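Local coordinates for galacto-N-biose/lacto-N-biose I transporter substrate-binding protein (Bifidobacterium longum, PDB 2Z8F), which binds lacto-N-biose- and galacto-N-biose-containing glycans, such as lacto-N-tetraose, as the solute-binding component of a bifidobacterial ABC transporter, at residues G92-Y104 with A293-E306. Residues are numbered along the deposited sequence; the frame is centred on the assembly and turned at random.
With ZN (zinc ion), chain E.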
ATOM      1  N   GLY A  92     -12.241 -15.941  10.160  1.00 25.99           N
ATOM      2  CA  GLY A  92     -13.211 -15.693  11.243  1.00 25.26           C
ATOM      3  C   GLY A  92     -12.722 -14.726  12.313  1.00 25.38           C
ATOM      4  O   GLY A  92     -13.154 -14.798  13.474  1.00 26.11           O
ATOM      5  N   LEU A  93     -11.837 -13.806  11.934  1.00 23.93           N
ATOM      6  CA  LEU A  93     -11.221 -12.894  12.904  1.00 23.08           C
ATOM      7  C   LEU A  93     -11.946 -11.548  13.090  1.00 22.68           C
ATOM      8  O   LEU A  93     -11.587 -10.768  13.981  1.00 22.22           O
ATOM      9  CB  LEU A  93      -9.752 -12.636  12.544  1.00 23.63           C
ATOM     10  CG  LEU A  93      -8.872 -13.866  12.280  1.00 24.52           C
ATOM     11  CD1 LEU A  93      -7.481 -13.372  11.908  1.00 26.73           C
ATOM     12  CD2 LEU A  93      -8.828 -14.794  13.512  1.00 23.48           C
ATOM     13  N   LEU A  94     -12.945 -11.282  12.254  1.00 21.12           N
ATOM     14  CA  LEU A  94     -13.619  -9.982  12.259  1.00 21.10           C
ATOM     15  C   LEU A  94     -15.009 -10.019  12.873  1.00 21.61           C
ATOM     16  O   LEU A  94     -15.623 -11.083  12.984  1.00 21.68           O
ATOM     17  CB  LEU A  94     -13.726  -9.442  10.825  1.00 21.03           C
ATOM     18  CG  LEU A  94     -12.410  -9.431  10.036  1.00 20.80           C
ATOM     19  CD1 LEU A  94     -12.584  -8.776   8.690  1.00 20.39           C
ATOM     20  CD2 LEU A  94     -11.304  -8.713  10.821  1.00 19.61           C
ATOM     21  N   GLN A  95     -15.496  -8.834  13.242  1.00 21.05           N
ATOM     22  CA  GLN A  95     -16.857  -8.639  13.733  1.00 21.81           C
ATOM     23  C   GLN A  95     -17.665  -7.765  12.774  1.00 21.72           C
ATOM     24  O   GLN A  95     -17.223  -6.687  12.389  1.00 21.40           O
ATOM     25  CB  GLN A  95     -16.819  -7.961  15.106  1.00 22.28           C
ATOM     26  CG  GLN A  95     -18.193  -7.892  15.715  1.00 23.67           C
ATOM     27  CD  GLN A  95     -18.226  -7.391  17.151  1.00 24.16           C
ATOM     28  OE1 GLN A  95     -19.236  -6.853  17.574  1.00 24.56           O
ATOM     29  NE2 GLN A  95     -17.143  -7.581  17.903  1.00 25.21           N
ATOM     30  N   ASP A  96     -18.845  -8.250  12.381  1.00 22.23           N
ATOM     31  CA  ASP A  96     -19.781  -7.497  11.554  1.00 22.59           C
ATOM     32  C   ASP A  96     -20.217  -6.239  12.306  1.00 21.83           C
ATOM     33  O   ASP A  96     -20.816  -6.338  13.379  1.00 22.41           O
ATOM     34  CB  ASP A  96     -20.993  -8.402  11.269  1.00 23.11           C
ATOM     35  CG  ASP A  96     -22.102  -7.704  10.503  1.00 25.58           C
ATOM     36  OD1 ASP A  96     -22.017  -6.488  10.284  1.00 25.56           O
ATOM     37  OD2 ASP A  96     -23.100  -8.395  10.151  1.00 27.87           O
ATOM     38  N   VAL A  97     -19.868  -5.076  11.768  1.00 21.89           N
ATOM     39  CA  VAL A  97     -20.216  -3.779  12.379  1.00 21.37           C
ATOM     40  C   VAL A  97     -21.023  -2.928  11.403  1.00 21.31           C
ATOM     41  O   VAL A  97     -20.971  -1.686  11.421  1.00 21.35           O
ATOM     42  CB  VAL A  97     -18.971  -3.004  12.882  1.00 21.82           C
ATOM     43  CG1 VAL A  97     -18.405  -3.647  14.152  1.00 20.45           C
ATOM     44  CG2 VAL A  97     -17.890  -2.904  11.806  1.00 20.26           C
ATOM     45  N   THR A  98     -21.761  -3.596  10.515  1.00 21.45           N
ATOM     46  CA  THR A  98     -22.542  -2.900   9.503  1.00 22.55           C
ATOM     47  C   THR A  98     -23.413  -1.764  10.053  1.00 22.38           C
ATOM     48  O   THR A  98     -23.440  -0.663   9.481  1.00 22.69           O
ATOM     49  CB  THR A  98     -23.421  -3.903   8.721  1.00 22.09           C
ATOM     50  OG1 THR A  98     -22.572  -4.906   8.153  1.00 23.08           O
ATOM     51  CG2 THR A  98     -24.171  -3.211   7.589  1.00 24.75           C
ATOM     52  N   GLN A  99     -24.114  -2.038  11.151  1.00 23.28           N
ATOM     53  CA  GLN A  99     -25.049  -1.061  11.710  1.00 23.17           C
ATOM     54  C   GLN A  99     -24.331   0.192  12.242  1.00 23.54           C
ATOM     55  O   GLN A  99     -24.956   1.254  12.410  1.00 23.29           O
ATOM     56  CB  GLN A  99     -25.911  -1.686  12.801  1.00 24.14           C
ATOM     57  CG  GLN A  99     -25.180  -2.115  14.071  1.00 24.11           C
ATOM     58  CD  GLN A  99     -26.142  -2.263  15.253  1.00 27.68           C
ATOM     59  OE1 GLN A  99     -27.117  -1.510  15.382  1.00 27.19           O
ATOM     60  NE2 GLN A  99     -25.863  -3.229  16.122  1.00 29.12           N
ATOM     61  N   TYR A 100     -23.029   0.059  12.507  1.00 22.10           N
ATOM     62  CA  TYR A 100     -22.223   1.213  12.931  1.00 21.46           C
ATOM     63  C   TYR A 100     -21.543   1.895  11.758  1.00 21.20           C
ATOM     64  O   TYR A 100     -21.616   3.107  11.632  1.00 21.43           O
ATOM     65  CB  TYR A 100     -21.203   0.815  14.006  1.00 21.24           C
ATOM     66  CG  TYR A 100     -21.831   0.037  15.136  1.00 20.84           C
ATOM     67  CD1 TYR A 100     -22.787   0.630  15.963  1.00 19.54           C
ATOM     68  CD2 TYR A 100     -21.483  -1.294  15.376  1.00 21.33           C
ATOM     69  CE1 TYR A 100     -23.398  -0.074  16.982  1.00 19.96           C
ATOM     70  CE2 TYR A 100     -22.084  -2.015  16.399  1.00 20.76           C
ATOM     71  CZ  TYR A 100     -23.026  -1.377  17.219  1.00 20.51           C
ATOM     72  OH  TYR A 100     -23.607  -2.078  18.233  1.00 22.85           O
ATOM     73  N   ALA A 101     -20.894   1.112  10.887  1.00 20.96           N
ATOM     74  CA  ALA A 101     -20.289   1.653   9.665  1.00 20.45           C
ATOM     75  C   ALA A 101     -21.241   2.563   8.875  1.00 20.93           C
ATOM     76  O   ALA A 101     -20.829   3.609   8.402  1.00 20.27           O
ATOM     77  CB  ALA A 101     -19.762   0.521   8.758  1.00 21.13           C
ATOM     78  N   GLU A 102     -22.505   2.151   8.749  1.00 22.72           N
ATOM     79  CA  GLU A 102     -23.528   2.898   7.992  1.00 24.75           C
ATOM     80  C   GLU A 102     -23.647   4.346   8.452  1.00 24.04           C
ATOM     81  O   GLU A 102     -23.897   5.243   7.643  1.00 23.80           O
ATOM     82  CB  GLU A 102     -24.914   2.252   8.151  1.00 25.82           C
ATOM     83  CG  GLU A 102     -25.172   0.986   7.354  1.00 31.78           C
ATOM     84  CD  GLU A 102     -26.535   0.342   7.706  1.00 36.15           C
ATOM     85  OE1 GLU A 102     -27.086   0.605   8.814  1.00 39.26           O
ATOM     86  OE2 GLU A 102     -27.048  -0.446   6.881  1.00 39.76           O
ATOM     87  N   GLN A 103     -23.461   4.564   9.751  1.00 23.08           N
ATOM     88  CA  GLN A 103     -23.595   5.899  10.316  1.00 23.54           C
ATOM     89  C   GLN A 103     -22.452   6.822   9.912  1.00 23.01           C
ATOM     90  O   GLN A 103     -22.641   8.036   9.881  1.00 22.88           O
ATOM     91  CB  GLN A 103     -23.754   5.847  11.853  1.00 23.41           C
ATOM     92  CG  GLN A 103     -25.021   5.129  12.320  1.00 26.25           C
ATOM     93  CD  GLN A 103     -26.252   5.591  11.566  1.00 29.07           C
ATOM     94  OE1 GLN A 103     -26.519   6.801  11.448  1.00 30.34           O
ATOM     95  NE2 GLN A 103     -27.004   4.638  11.045  1.00 30.90           N
ATOM     96  N   TYR A 104     -21.283   6.244   9.586  1.00 22.46           N
ATOM     97  CA  TYR A 104     -20.069   7.015   9.234  1.00 21.76           C
ATOM     98  C   TYR A 104     -19.712   7.004   7.751  1.00 22.44           C
ATOM     99  O   TYR A 104     -18.786   7.689   7.310  1.00 21.85           O
ATOM    100  CB  TYR A 104     -18.864   6.556  10.074  1.00 22.21           C
ATOM    101  CG  TYR A 104     -19.179   6.537  11.546  1.00 21.24           C
ATOM    102  CD1 TYR A 104     -19.378   7.742  12.262  1.00 19.80           C
ATOM    103  CD2 TYR A 104     -19.303   5.329  12.232  1.00 20.87           C
ATOM    104  CE1 TYR A 104     -19.698   7.713  13.620  1.00 22.34           C
ATOM    105  CE2 TYR A 104     -19.604   5.299  13.590  1.00 21.24           C
ATOM    106  CZ  TYR A 104     -19.806   6.500  14.268  1.00 21.54           C
ATOM    107  OH  TYR A 104     -20.107   6.468  15.603  1.00 23.86           O
ATOM    108  N   ALA A 293     -10.086  -2.553  11.250  1.00 17.67           N
ATOM    109  CA  ALA A 293     -11.218  -3.462  11.431  1.00 17.77           C
ATOM    110  C   ALA A 293     -11.510  -3.700  12.898  1.00 19.02           C
ATOM    111  O   ALA A 293     -10.617  -3.593  13.752  1.00 18.80           O
ATOM    112  CB  ALA A 293     -10.938  -4.809  10.738  1.00 17.87           C
ATOM    113  N   VAL A 294     -12.771  -4.028  13.183  1.00 19.31           N
ATOM    114  CA  VAL A 294     -13.186  -4.425  14.526  1.00 18.98           C
ATOM    115  C   VAL A 294     -13.069  -5.943  14.595  1.00 19.93           C
ATOM    116  O   VAL A 294     -13.576  -6.644  13.707  1.00 20.07           O
ATOM    117  CB  VAL A 294     -14.640  -3.976  14.846  1.00 19.33           C
ATOM    118  CG1 VAL A 294     -15.019  -4.394  16.274  1.00 18.80           C
ATOM    119  CG2 VAL A 294     -14.766  -2.447  14.684  1.00 19.71           C
ATOM    120  N   LEU A 295     -12.378  -6.446  15.615  1.00 19.63           N
ATOM    121  CA  LEU A 295     -12.078  -7.878  15.694  1.00 20.66           C
ATOM    122  C   LEU A 295     -13.200  -8.665  16.376  1.00 21.60           C
ATOM    123  O   LEU A 295     -14.031  -8.090  17.077  1.00 20.69           O
ATOM    124  CB  LEU A 295     -10.721  -8.108  16.377  1.00 20.51           C
ATOM    125  CG  LEU A 295      -9.523  -7.508  15.628  1.00 21.57           C
ATOM    126  CD1 LEU A 295      -8.206  -8.014  16.196  1.00 22.77           C
ATOM    127  CD2 LEU A 295      -9.613  -7.802  14.104  1.00 21.82           C
ATOM    128  N   LYS A 296     -13.194  -9.978  16.148  1.00 23.50           N
ATOM    129  CA  LYS A 296     -14.289 -10.895  16.489  1.00 26.03           C
ATOM    130  C   LYS A 296     -14.975 -10.700  17.844  1.00 26.97           C
ATOM    131  O   LYS A 296     -16.202 -10.552  17.903  1.00 29.21           O
ATOM    132  CB  LYS A 296     -13.798 -12.337  16.352  1.00 25.44           C
ATOM    133  CG  LYS A 296     -14.851 -13.403  16.579  1.00 28.24           C
ATOM    134  CD  LYS A 296     -14.187 -14.769  16.675  1.00 30.65           C
ATOM    135  CE  LYS A 296     -15.101 -15.772  17.343  1.00 34.78           C
ATOM    136  NZ  LYS A 296     -16.280 -16.114  16.487  1.00 38.97           N
ATOM    137  N   ASN A 297     -14.190 -10.703  18.905  1.00 27.98           N
ATOM    138  CA  ASN A 297     -14.741 -10.690  20.249  1.00 28.70           C
ATOM    139  C   ASN A 297     -14.574  -9.347  20.976  1.00 28.54           C
ATOM    140  O   ASN A 297     -14.553  -9.303  22.218  1.00 28.13           O
ATOM    141  CB  ASN A 297     -14.118 -11.815  21.074  1.00 29.52           C
ATOM    142  CG  ASN A 297     -14.341 -13.206  20.466  1.00 30.75           C
ATOM    143  OD1 ASN A 297     -13.379 -13.921  20.196  1.00 34.25           O
ATOM    144  ND2 ASN A 297     -15.600 -13.593  20.272  1.00 31.72           N
ATOM    145  N   SER A 298     -14.452  -8.256  20.221  1.00 27.28           N
ATOM    146  CA  SER A 298     -14.600  -6.931  20.833  1.00 26.15           C
ATOM    147  C   SER A 298     -15.986  -6.807  21.457  1.00 25.32           C
ATOM    148  O   SER A 298     -16.989  -7.067  20.811  1.00 24.05           O
ATOM    149  CB  SER A 298     -14.404  -5.795  19.833  1.00 26.94           C
ATOM    150  OG  SER A 298     -14.689  -4.551  20.474  1.00 24.75           O
ATOM    151  N   LYS A 299     -16.013  -6.386  22.717  1.00 24.68           N
ATOM    152  CA  LYS A 299     -17.247  -6.196  23.470  1.00 25.29           C
ATOM    153  C   LYS A 299     -17.888  -4.839  23.185  1.00 23.84           C
ATOM    154  O   LYS A 299     -19.047  -4.606  23.555  1.00 24.28           O
ATOM    155  CB  LYS A 299     -16.942  -6.287  24.975  1.00 25.69           C
ATOM    156  CG  LYS A 299     -16.197  -7.558  25.409  1.00 30.24           C
ATOM    157  CD  LYS A 299     -17.031  -8.813  25.124  1.00 35.09           C
ATOM    158  CE  LYS A 299     -17.760  -9.314  26.383  1.00 38.41           C
ATOM    159  NZ  LYS A 299     -18.976 -10.100  26.046  1.00 39.76           N
ATOM    160  N   HIS A 300     -17.134  -3.942  22.543  1.00 22.28           N
ATOM    161  CA  HIS A 300     -17.587  -2.574  22.359  1.00 21.08           C
ATOM    162  C   HIS A 300     -17.450  -2.091  20.938  1.00 20.15           C
ATOM    163  O   HIS A 300     -16.777  -1.096  20.689  1.00 19.60           O
ATOM    164  CB  HIS A 300     -16.887  -1.637  23.355  1.00 21.43           C
ATOM    165  CG  HIS A 300     -17.230  -1.943  24.781  1.00 22.03           C
ATOM    166  ND1 HIS A 300     -18.447  -1.611  25.340  1.00 22.74           N
ATOM    167  CD2 HIS A 300     -16.537  -2.598  25.744  1.00 23.86           C
ATOM    168  CE1 HIS A 300     -18.481  -2.039  26.592  1.00 24.62           C
ATOM    169  NE2 HIS A 300     -17.328  -2.631  26.864  1.00 24.10           N
ATOM    170  N   PRO A 301     -18.115  -2.787  19.986  1.00 19.55           N
ATOM    171  CA  PRO A 301     -18.026  -2.359  18.589  1.00 19.54           C
ATOM    172  C   PRO A 301     -18.541  -0.947  18.333  1.00 18.52           C
ATOM    173  O   PRO A 301     -17.979  -0.252  17.495  1.00 18.55           O
ATOM    174  CB  PRO A 301     -18.914  -3.362  17.846  1.00 19.07           C
ATOM    175  CG  PRO A 301     -19.821  -3.936  18.885  1.00 19.74           C
ATOM    176  CD  PRO A 301     -19.006  -3.949  20.155  1.00 20.01           C
ATOM    177  N   LYS A 302     -19.596  -0.511  19.023  1.00 18.89           N
ATOM    178  CA  LYS A 302     -20.106   0.839  18.775  1.00 18.56           C
ATOM    179  C   LYS A 302     -19.094   1.920  19.114  1.00 18.40           C
ATOM    180  O   LYS A 302     -18.872   2.847  18.343  1.00 19.36           O
ATOM    181  CB  LYS A 302     -21.394   1.112  19.554  1.00 19.29           C
ATOM    182  CG  LYS A 302     -21.994   2.444  19.176  1.00 17.64           C
ATOM    183  CD  LYS A 302     -23.383   2.692  19.705  1.00 20.19           C
ATOM    184  CE  LYS A 302     -23.878   4.023  19.154  1.00 20.55           C
ATOM    185  NZ  LYS A 302     -25.317   4.342  19.491  1.00 20.55           N
ATOM    186  N   GLU A 303     -18.502   1.814  20.296  1.00 18.30           N
ATOM    187  CA  GLU A 303     -17.545   2.822  20.712  1.00 18.65           C
ATOM    188  C   GLU A 303     -16.198   2.693  19.988  1.00 17.73           C
ATOM    189  O   GLU A 303     -15.542   3.687  19.711  1.00 17.89           O
ATOM    190  CB  GLU A 303     -17.370   2.802  22.238  1.00 18.13           C
ATOM    191  CG  GLU A 303     -18.648   3.119  23.007  1.00 19.87           C
ATOM    192  CD  GLU A 303     -19.550   1.911  23.152  1.00 19.26           C
ATOM    193  OE1 GLU A 303     -19.028   0.784  23.395  1.00 22.22           O
ATOM    194  OE2 GLU A 303     -20.803   2.065  23.024  1.00 21.29           O
ATOM    195  N   ALA A 304     -15.783   1.470  19.670  1.00 17.72           N
ATOM    196  CA  ALA A 304     -14.654   1.294  18.793  1.00 17.72           C
ATOM    197  C   ALA A 304     -14.831   2.064  17.483  1.00 17.57           C
ATOM    198  O   ALA A 304     -13.919   2.753  17.025  1.00 17.59           O
ATOM    199  CB  ALA A 304     -14.406  -0.194  18.523  1.00 17.37           C
ATOM    200  N   MET A 305     -16.017   1.949  16.884  1.00 17.12           N
ATOM    201  CA  MET A 305     -16.286   2.613  15.613  1.00 17.61           C
ATOM    202  C   MET A 305     -16.458   4.130  15.753  1.00 16.83           C
ATOM    203  O   MET A 305     -16.051   4.903  14.879  1.00 17.83           O
ATOM    204  CB  MET A 305     -17.512   1.975  14.960  1.00 17.11           C
ATOM    205  CG  MET A 305     -17.227   0.529  14.502  1.00 18.03           C
ATOM    206  SD  MET A 305     -16.289   0.510  12.962  1.00 20.16           S
ATOM    207  CE  MET A 305     -17.576   0.853  11.727  1.00 18.61           C
ATOM    208  N   GLU A 306     -17.010   4.552  16.887  1.00 17.31           N
ATOM    209  CA  GLU A 306     -17.133   5.974  17.199  1.00 16.76           C
ATOM    210  C   GLU A 306     -15.749   6.651  17.211  1.00 16.74           C
ATOM    211  O   GLU A 306     -15.502   7.669  16.545  1.00 17.36           O
ATOM    212  CB  GLU A 306     -17.802   6.124  18.566  1.00 17.53           C
ATOM    213  CG  GLU A 306     -17.796   7.559  19.118  1.00 19.02           C
ATOM    214  CD  GLU A 306     -18.733   8.538  18.405  1.00 23.19           C
ATOM    215  OE1 GLU A 306     -19.314   8.240  17.332  1.00 23.23           O
ATOM    216  OE2 GLU A 306     -18.861   9.658  18.943  1.00 23.16           O
TER
HETATM  217 ZN    ZN E  11     -19.913  -0.563  24.411  1.00 22.44          ZN
HETATM  218  O   HOH W   1     -16.069 -15.616  13.533  1.00 50.62           O
HETATM  219  O   HOH W   2     -20.662   3.689  16.478  1.00 30.20           O
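Gln95 swings CG to the far side of CB from its backbone N (chi1 -173°) and stays extended, taking its amide to the turn from Leu295 to Ser298. There its amide nitrogen NE2 gives a nearly straight bond to Ser298 O at 3.0 Å, met on a lone pair, and a longer, tilted one to Leu295 O at 3.3 Å. Leu295 O also accepts from Ser298 N, which arrives from the opposite face of its plane and belongs to the type I turn. The two NE2 bonds fix the amide's rotation and set Gln95 OE1 3.3 Å from Pro301 CG. With an alanine here both bonds go, which is likely to leave Ser298 O and Leu295 O without this donor and the turn less firmly tied. Behind the side chain the backbones meet in a single bridge, Leu94 opposite Leu295: Gln95 N donates to Val294 O and Lys296 N to Leu93 O.

Strand 290-294, leading into the bridge, lies between strands 77-81 and 121-126 in the mixed sheet of one lobe of a periplasmic-binding-protein fold; helices 98-104 and 301-306 run side by side, the axes of these short segments 26° apart. Between them Met305, bent at chi2 and chi3, brings CE to 3.7 Å from Ala101 CB and also against Val97 CG2. The Tyr100 ring lies with one face over the backbone of Lys302, whose CB is 3.5 Å from Tyr100 CE1, while Gln99 CG sits over the other face. Tyr104 OH donates to Glu306 OE1 at 2.6 Å, and a water bridges the same hydroxyl to Lys302 O. At the start of helix 301-311, His300 ND1 and Glu303 OE1 bind a zinc ion together with Asp12.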